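Minor fimbrium anchoring subunit Mfa2 (Porphyromonas gingivalis, PDB 5NFI) fixes the minor (Mfa1) fimbriae of this periodontal pathogen to the outer membrane and regulates their length, without being part of the fimbrium itself. Local coordinates at residues F69-I74 / L112-S117; V148-L153 / I252-H257; S165-Y170 / T182-E187. All blocks are in the same frame, centred on the assembly; numbering follows the deposited sequence.

Interaction 1: residues F69-I74 / L112-S117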
# COMPACT_ATOMS: atom_id res chain seq x y z
N PHE A 69 -2.18 0.66 16.43
CA PHE A 69 -1.99 0.77 14.98
C PHE A 69 -0.53 1.11 14.71
O PHE A 69 0.05 1.99 15.35
CB PHE A 69 -2.92 1.83 14.38
CG PHE A 69 -4.39 1.59 14.68
CD1 PHE A 69 -4.90 0.31 14.74
CD2 PHE A 69 -5.24 2.66 14.91
CE1 PHE A 69 -6.24 0.09 15.02
CE2 PHE A 69 -6.57 2.44 15.20
CZ PHE A 69 -7.07 1.15 15.25
N ALA A 70 0.09 0.42 13.77
CA ALA A 70 1.51 0.66 13.55
C ALA A 70 1.85 0.93 12.08
O ALA A 70 1.39 0.24 11.16
CB ALA A 70 2.34 -0.51 14.07
N TRP A 71 2.68 1.94 11.88
CA TRP A 71 3.05 2.33 10.54
C TRP A 71 4.55 2.30 10.37
O TRP A 71 5.28 2.85 11.19
CB TRP A 71 2.51 3.72 10.24
CG TRP A 71 1.02 3.76 10.13
CD1 TRP A 71 0.13 4.03 11.13
CD2 TRP A 71 0.24 3.53 8.95
NE1 TRP A 71 -1.16 3.98 10.64
CE2 TRP A 71 -1.11 3.68 9.30
CE3 TRP A 71 0.56 3.21 7.62
CZ2 TRP A 71 -2.15 3.53 8.38
CZ3 TRP A 71 -0.47 3.05 6.70
CH2 TRP A 71 -1.81 3.22 7.09
N GLY A 72 4.99 1.66 9.30
CA GLY A 72 6.40 1.49 9.04
C GLY A 72 6.83 2.33 7.87
O GLY A 72 6.20 2.29 6.81
N ASN A 73 7.90 3.08 8.08
CA ASN A 73 8.51 3.95 7.09
C ASN A 73 7.62 5.10 6.64
O ASN A 73 7.59 5.44 5.47
CB ASN A 73 8.95 3.14 5.88
CG ASN A 73 9.86 2.01 6.24
OD1 ASN A 73 10.59 2.08 7.24
ND2 ASN A 73 9.83 0.94 5.44
N ILE A 74 6.92 5.72 7.58
CA ILE A 74 6.30 7.00 7.30
C ILE A 74 7.40 8.03 7.01
O ILE A 74 8.34 8.21 7.78
CB ILE A 74 5.43 7.46 8.46
CG1 ILE A 74 4.10 6.70 8.43
CG2 ILE A 74 5.20 8.95 8.37
CD1 ILE A 74 3.16 7.13 9.53
N LEU A 112 6.14 0.78 2.50
CA LEU A 112 5.25 1.33 3.51
C LEU A 112 4.52 0.20 4.16
O LEU A 112 4.00 -0.68 3.47
CB LEU A 112 4.27 2.31 2.90
CG LEU A 112 3.31 2.93 3.92
CD1 LEU A 112 4.04 4.00 4.70
CD2 LEU A 112 2.06 3.49 3.25
N TRP A 113 4.46 0.21 5.49
CA TRP A 113 3.93 -0.96 6.20
C TRP A 113 2.85 -0.64 7.21
O TRP A 113 2.92 0.39 7.88
CB TRP A 113 5.07 -1.68 6.91
CG TRP A 113 6.18 -2.11 6.03
CD1 TRP A 113 7.17 -1.32 5.50
CD2 TRP A 113 6.45 -3.44 5.59
NE1 TRP A 113 8.02 -2.09 4.76
CE2 TRP A 113 7.61 -3.39 4.80
CE3 TRP A 113 5.81 -4.67 5.78
CZ2 TRP A 113 8.15 -4.52 4.20
CZ3 TRP A 113 6.35 -5.79 5.20
CH2 TRP A 113 7.50 -5.71 4.41
N TYR A 114 1.87 -1.53 7.35
CA TYR A 114 0.87 -1.36 8.39
C TYR A 114 0.63 -2.61 9.24
O TYR A 114 0.69 -3.73 8.76
CB TYR A 114 -0.47 -0.91 7.78
CG TYR A 114 -1.51 -0.79 8.86
CD1 TYR A 114 -1.43 0.23 9.81
CD2 TYR A 114 -2.52 -1.72 8.99
CE1 TYR A 114 -2.35 0.34 10.84
CE2 TYR A 114 -3.44 -1.63 10.00
CZ TYR A 114 -3.35 -0.60 10.93
OH TYR A 114 -4.28 -0.51 11.93
N ALA A 115 0.36 -2.42 10.53
CA ALA A 115 -0.07 -3.53 11.36
C ALA A 115 -1.20 -3.12 12.30
O ALA A 115 -1.23 -1.98 12.79
CB ALA A 115 1.09 -4.09 12.15
N THR A 116 -2.13 -4.03 12.53
CA THR A 116 -3.06 -3.89 13.64
C THR A 116 -2.74 -4.99 14.63
O THR A 116 -2.65 -6.15 14.25
CB THR A 116 -4.53 -3.98 13.22
OG1 THR A 116 -4.84 -2.95 12.26
CG2 THR A 116 -5.44 -3.82 14.43
N SER A 117 -2.52 -4.61 15.88
CA SER A 117 -2.35 -5.60 16.94
C SER A 117 -3.72 -6.15 17.35
O SER A 117 -4.77 -5.58 16.99
CB SER A 117 -1.67 -4.98 18.15
OG SER A 117 -2.61 -4.27 18.94
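Phe69 lies in strand 64-72, on the face it shares with Trp71, Tyr114 and Thr116. Its CG lies anti to the carbonyl carbon (chi1 -56°), which runs the ring alongside the phenol of Tyr114; Phe69 CB packs against Tyr114 CE1 at 3.9 Å, and Thr116 CG2 meets the ring at its edge. Ala70 faces the other way, where its methyl meets that of Ala115, which also touches Ala137 and Leu139 of strand 133-151. Its backbone exchanges two hydrogen bonds with Ala115, with Ala70 N 2.9 Å from Ala115 O. Trp71 returns to the aromatic face. Tyr114, its CG anti to the backbone N (chi1 178°), lays CD1 over the middle of one indole face, 3.5 Å from Trp71 CE2, with the six-membered ring and the phenol inclined at 49°; Leu112 CD2 meets the indole edge. Gly72 N donates to Trp113 O at 2.8 Å, and Gly72, without a side chain, sits with its CA close beside Trp113 CB. Asn73 leaves the strand with positive phi, its ND2 3.5 Å from Trp113 CD1 at the indole edge, while its amide bonds the backbone of Glu24, Ala26 and Thr111. This is regular antiparallel pairing in an all-β fimbrillin-type chain, with strands 28-33 and 133-151 on the outer sides. Backbone bonds set the register, while the rings of Phe69, Trp71 and Tyr114 pack on one side. Trp71 NE1 is satisfied by Phe172 O and Tyr114 OH by Thr116 OG1, 2.5 Å away, so burying these polar groups probably costs little.

Interaction 2: residues V148-L153 / I252-H257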
# COMPACT_ATOMS: atom_id res chain seq x y z
N VAL A 148 4.81 -2.91 -16.16
CA VAL A 148 3.88 -3.10 -17.24
C VAL A 148 4.59 -2.97 -18.58
O VAL A 148 5.33 -2.02 -18.81
CB VAL A 148 2.72 -2.10 -17.18
CG1 VAL A 148 1.80 -2.27 -18.38
CG2 VAL A 148 1.96 -2.26 -15.88
N SER A 149 4.38 -3.95 -19.46
CA SER A 149 4.91 -3.88 -20.81
C SER A 149 3.76 -3.89 -21.79
O SER A 149 2.82 -4.67 -21.65
CB SER A 149 5.85 -5.04 -21.09
OG SER A 149 6.67 -5.33 -19.97
N VAL A 150 3.82 -2.99 -22.77
CA VAL A 150 2.95 -3.09 -23.94
C VAL A 150 3.78 -3.56 -25.11
O VAL A 150 4.82 -2.98 -25.45
CB VAL A 150 2.25 -1.77 -24.26
CG1 VAL A 150 1.39 -1.93 -25.50
CG2 VAL A 150 1.39 -1.37 -23.11
N ASP A 151 3.30 -4.65 -25.70
CA ASP A 151 4.04 -5.45 -26.66
C ASP A 151 3.47 -5.38 -28.07
O ASP A 151 2.26 -5.19 -28.26
CB ASP A 151 4.05 -6.91 -26.20
CG ASP A 151 5.33 -7.60 -26.52
OD1 ASP A 151 6.38 -6.93 -26.50
OD2 ASP A 151 5.29 -8.81 -26.79
N SER A 152 4.35 -5.61 -29.04
CA SER A 152 4.00 -5.63 -30.45
C SER A 152 3.22 -4.37 -30.81
O SER A 152 2.00 -4.38 -30.94
CB SER A 152 3.20 -6.90 -30.79
OG SER A 152 2.10 -7.08 -29.91
N LEU A 153 3.96 -3.28 -30.97
CA LEU A 153 3.38 -1.96 -31.07
C LEU A 153 4.32 -1.07 -31.87
O LEU A 153 5.45 -0.84 -31.47
CB LEU A 153 3.15 -1.40 -29.65
CG LEU A 153 2.40 -0.11 -29.36
CD1 LEU A 153 0.90 -0.30 -29.47
CD2 LEU A 153 2.75 0.33 -27.96
N ILE A 252 3.08 -7.19 -15.56
CA ILE A 252 1.90 -7.13 -16.41
C ILE A 252 2.29 -6.99 -17.86
O ILE A 252 3.11 -6.13 -18.22
CB ILE A 252 0.99 -5.95 -16.03
CG1 ILE A 252 0.69 -5.99 -14.53
CG2 ILE A 252 -0.29 -5.96 -16.88
CD1 ILE A 252 -0.24 -4.91 -14.06
N ARG A 253 1.71 -7.85 -18.70
CA ARG A 253 1.93 -7.72 -20.13
C ARG A 253 0.64 -7.38 -20.86
O ARG A 253 -0.40 -8.01 -20.66
CB ARG A 253 2.53 -8.99 -20.71
CG ARG A 253 2.79 -8.86 -22.20
CD ARG A 253 3.55 -10.03 -22.73
NE ARG A 253 3.59 -9.99 -24.18
CZ ARG A 253 3.26 -11.01 -24.96
NH1 ARG A 253 2.87 -12.17 -24.42
NH2 ARG A 253 3.32 -10.88 -26.28
N LEU A 254 0.71 -6.36 -21.70
CA LEU A 254 -0.39 -5.98 -22.56
C LEU A 254 -0.01 -6.27 -24.00
O LEU A 254 0.95 -5.72 -24.53
CB LEU A 254 -0.72 -4.51 -22.36
CG LEU A 254 -1.07 -4.16 -20.92
CD1 LEU A 254 -1.35 -2.66 -20.74
CD2 LEU A 254 -2.25 -5.02 -20.45
N VAL A 255 -0.74 -7.19 -24.63
CA VAL A 255 -0.47 -7.50 -26.02
C VAL A 255 -1.31 -6.62 -26.92
O VAL A 255 -2.54 -6.68 -26.88
CB VAL A 255 -0.73 -8.96 -26.32
CG1 VAL A 255 -0.30 -9.28 -27.75
CG2 VAL A 255 0.01 -9.83 -25.31
N ALA A 256 -0.65 -5.76 -27.69
CA ALA A 256 -1.34 -4.87 -28.61
C ALA A 256 -1.44 -5.52 -29.98
O ALA A 256 -0.60 -6.35 -30.37
CB ALA A 256 -0.63 -3.53 -28.70
N HIS A 257 -2.47 -5.15 -30.72
CA HIS A 257 -2.60 -5.58 -32.09
C HIS A 257 -3.35 -4.50 -32.86
O HIS A 257 -4.18 -3.78 -32.29
CB HIS A 257 -3.33 -6.92 -32.18
CG HIS A 257 -3.33 -7.52 -33.56
ND1 HIS A 257 -2.43 -7.13 -34.54
CD2 HIS A 257 -4.10 -8.47 -34.12
CE1 HIS A 257 -2.66 -7.82 -35.63
NE2 HIS A 257 -3.67 -8.65 -35.41
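The guanidinium of Arg253 has the methyl CG2 of Val255 over the centre of one face, 3.5 Å above its plane, and Asp151 at its edge. The arginine chain is extended, with CG anti to the backbone N (chi1 -179°), and reaches along its own strand before crossing Asp151 obliquely. Asp151 OD2 takes NH2 of Arg253 at 2.9 Å through its anti lone pair, in a salt bridge to which NE adds a weak bond; the carboxylate and guanidinium planes stand 79° apart. Asp151 OD1 is bonded to Thr195 OG1, which probably helps fix the carboxylate's rotation. Beneath this charged face the strands run parallel, and three of the four amides lie nearly along the C=O axis of their acceptors: Leu254 N lies 2.7 Å from Ser149 O. On the apolar face, branched Val148 and Val150 offer methyls to Leu254 CD1, Val150 CG2 at 3.8 Å, and Leu153 CD1 rests on the small methyl of Ala256. Strand 133-151 is flanked by strand 196-202 and strand 249-258 by strand 266-273, while Ile161 of strand 159-165 and Leu213 and Val215 of strand 211-217 pack against the valine and leucine face, as in a β-sandwich.

Interaction 3: residues S165-Y170 / T182-E187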
# COMPACT_ATOMS: atom_id res chain seq x y z
N SER A 165 -5.00 5.54 -9.11
CA SER A 165 -5.65 4.85 -8.02
C SER A 165 -6.01 5.81 -6.91
O SER A 165 -5.22 6.67 -6.56
CB SER A 165 -4.75 3.74 -7.50
OG SER A 165 -5.36 3.07 -6.41
N SER A 166 -7.21 5.66 -6.36
CA SER A 166 -7.58 6.42 -5.17
C SER A 166 -7.05 5.76 -3.92
O SER A 166 -7.82 5.38 -3.04
CB SER A 166 -9.10 6.57 -5.07
OG SER A 166 -9.59 7.33 -6.17
N ASN A 167 -5.73 5.60 -3.85
CA ASN A 167 -5.11 4.91 -2.72
C ASN A 167 -3.96 5.69 -2.05
O ASN A 167 -2.99 5.09 -1.58
CB ASN A 167 -4.60 3.54 -3.19
CG ASN A 167 -3.48 3.66 -4.21
OD1 ASN A 167 -3.31 4.69 -4.83
ND2 ASN A 167 -2.71 2.59 -4.37
N GLY A 168 -4.06 7.02 -1.98
CA GLY A 168 -2.97 7.82 -1.43
C GLY A 168 -3.26 8.36 -0.04
O GLY A 168 -2.49 9.14 0.52
N SER A 169 -4.39 7.96 0.52
CA SER A 169 -4.84 8.49 1.79
C SER A 169 -5.26 7.38 2.73
O SER A 169 -6.05 6.50 2.36
CB SER A 169 -5.98 9.46 1.57
OG SER A 169 -5.54 10.51 0.74
N TYR A 170 -4.74 7.39 3.95
CA TYR A 170 -5.04 6.31 4.88
C TYR A 170 -5.49 6.82 6.24
O TYR A 170 -4.97 7.82 6.75
CB TYR A 170 -3.83 5.39 5.00
CG TYR A 170 -3.55 4.69 3.70
CD1 TYR A 170 -2.91 5.36 2.65
CD2 TYR A 170 -3.95 3.37 3.48
CE1 TYR A 170 -2.68 4.75 1.43
CE2 TYR A 170 -3.71 2.75 2.25
CZ TYR A 170 -3.07 3.45 1.23
OH TYR A 170 -2.82 2.87 0.01
N THR A 182 -5.15 9.12 -7.98
CA THR A 182 -3.80 9.62 -7.98
C THR A 182 -3.03 8.93 -9.09
O THR A 182 -3.03 7.70 -9.18
CB THR A 182 -3.09 9.35 -6.64
OG1 THR A 182 -3.81 9.96 -5.56
CG2 THR A 182 -1.68 9.88 -6.66
N TYR A 183 -2.39 9.72 -9.93
CA TYR A 183 -1.57 9.12 -10.96
C TYR A 183 -0.19 8.85 -10.39
O TYR A 183 0.36 9.68 -9.68
CB TYR A 183 -1.52 10.03 -12.19
CG TYR A 183 -2.76 9.89 -13.02
CD1 TYR A 183 -3.90 10.64 -12.74
CD2 TYR A 183 -2.83 8.98 -14.07
CE1 TYR A 183 -5.05 10.50 -13.50
CE2 TYR A 183 -3.98 8.82 -14.83
CZ TYR A 183 -5.09 9.59 -14.54
OH TYR A 183 -6.23 9.42 -15.30
N TYR A 184 0.37 7.68 -10.70
CA TYR A 184 1.72 7.35 -10.24
C TYR A 184 2.77 7.43 -11.36
O TYR A 184 2.53 6.97 -12.48
CB TYR A 184 1.75 5.96 -9.60
CG TYR A 184 1.04 5.95 -8.27
CD1 TYR A 184 -0.32 5.74 -8.20
CD2 TYR A 184 1.74 6.19 -7.09
CE1 TYR A 184 -0.97 5.75 -6.99
CE2 TYR A 184 1.10 6.19 -5.88
CZ TYR A 184 -0.25 5.97 -5.83
OH TYR A 184 -0.90 5.98 -4.62
N PRO A 185 3.93 8.02 -11.03
CA PRO A 185 5.01 8.35 -11.97
C PRO A 185 5.57 7.11 -12.66
O PRO A 185 6.30 6.34 -12.05
CB PRO A 185 6.08 8.99 -11.08
CG PRO A 185 5.38 9.35 -9.83
CD PRO A 185 4.31 8.34 -9.65
N GLY A 186 5.23 6.95 -13.93
CA GLY A 186 5.66 5.80 -14.69
C GLY A 186 6.95 6.01 -15.45
O GLY A 186 6.95 6.47 -16.59
N GLU A 187 8.06 5.67 -14.81
CA GLU A 187 9.35 5.76 -15.47
C GLU A 187 9.48 4.63 -16.49
O GLU A 187 9.11 3.48 -16.21
CB GLU A 187 10.48 5.75 -14.45
CG GLU A 187 10.42 6.96 -13.52
CD GLU A 187 10.45 8.30 -14.29
OE1 GLU A 187 11.28 8.45 -15.21
OE2 GLU A 187 9.62 9.18 -13.97
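The contact rests on Ser165 and Asn167 of one segment and Thr182 and Tyr184 of the other. It closes the end of the antiparallel pair of strands 159-165 and 182-190, where the chain leaves for strand 169-171, which joins strand 93-100. Ser165 and Thr182 form one antiparallel hydrogen-bonded pair, with Ser165 N 2.9 Å from Thr182 O and Thr182 N 2.8 Å from Ser165 O. The second bond is bent, 133° at the hydrogen, its donor well above the carbonyl plane. Ser166 is the centre of an inverse gamma turn, at whose end Asn167 meets Tyr184 tip to tip: the phenol OH donates to Asn167 OD1 at 2.7 Å, with the amide and ring planes 81° apart. Asn167 CG sits in the crowded position between backbone N and carbonyl carbon (chi1 66°), which brings OD1 near the ring's edge; Ser165 CB meets that edge too. By contrast, the later parts diverge, Pro185 and Gly186 leading to an exposed, poorly ordered Glu187. Asparagine suits the turn because its amide accepts the tyrosine proton through OD1 while ND2 bonds Lys204 O and Thr202 OG1. With Tyr170 OH bonding Asn167 O, this buried turn is held by side chain and backbone alike.

In the fold
The three contacts are spread along an all-β chain of the fimbrillin superfamily. Interactions 1 and 2 lie far apart, their centres about 35 Å from each other, yet the long strand 133-151 links them: it pairs with strand 113-122 of interaction 1 and itself supplies residues 148-151 to interaction 2. Interaction 3 lies about 19 Å from interaction 1 and 22 Å from interaction 2, centre to centre. It touches interaction 1 directly, Trp71 CH2 packing 3.6 Å from Tyr170 CB, whereas its nearest atoms stay about 7 Å from interaction 2. In sequence, interaction 3 falls wholly between the two strands that interaction 2 brings together.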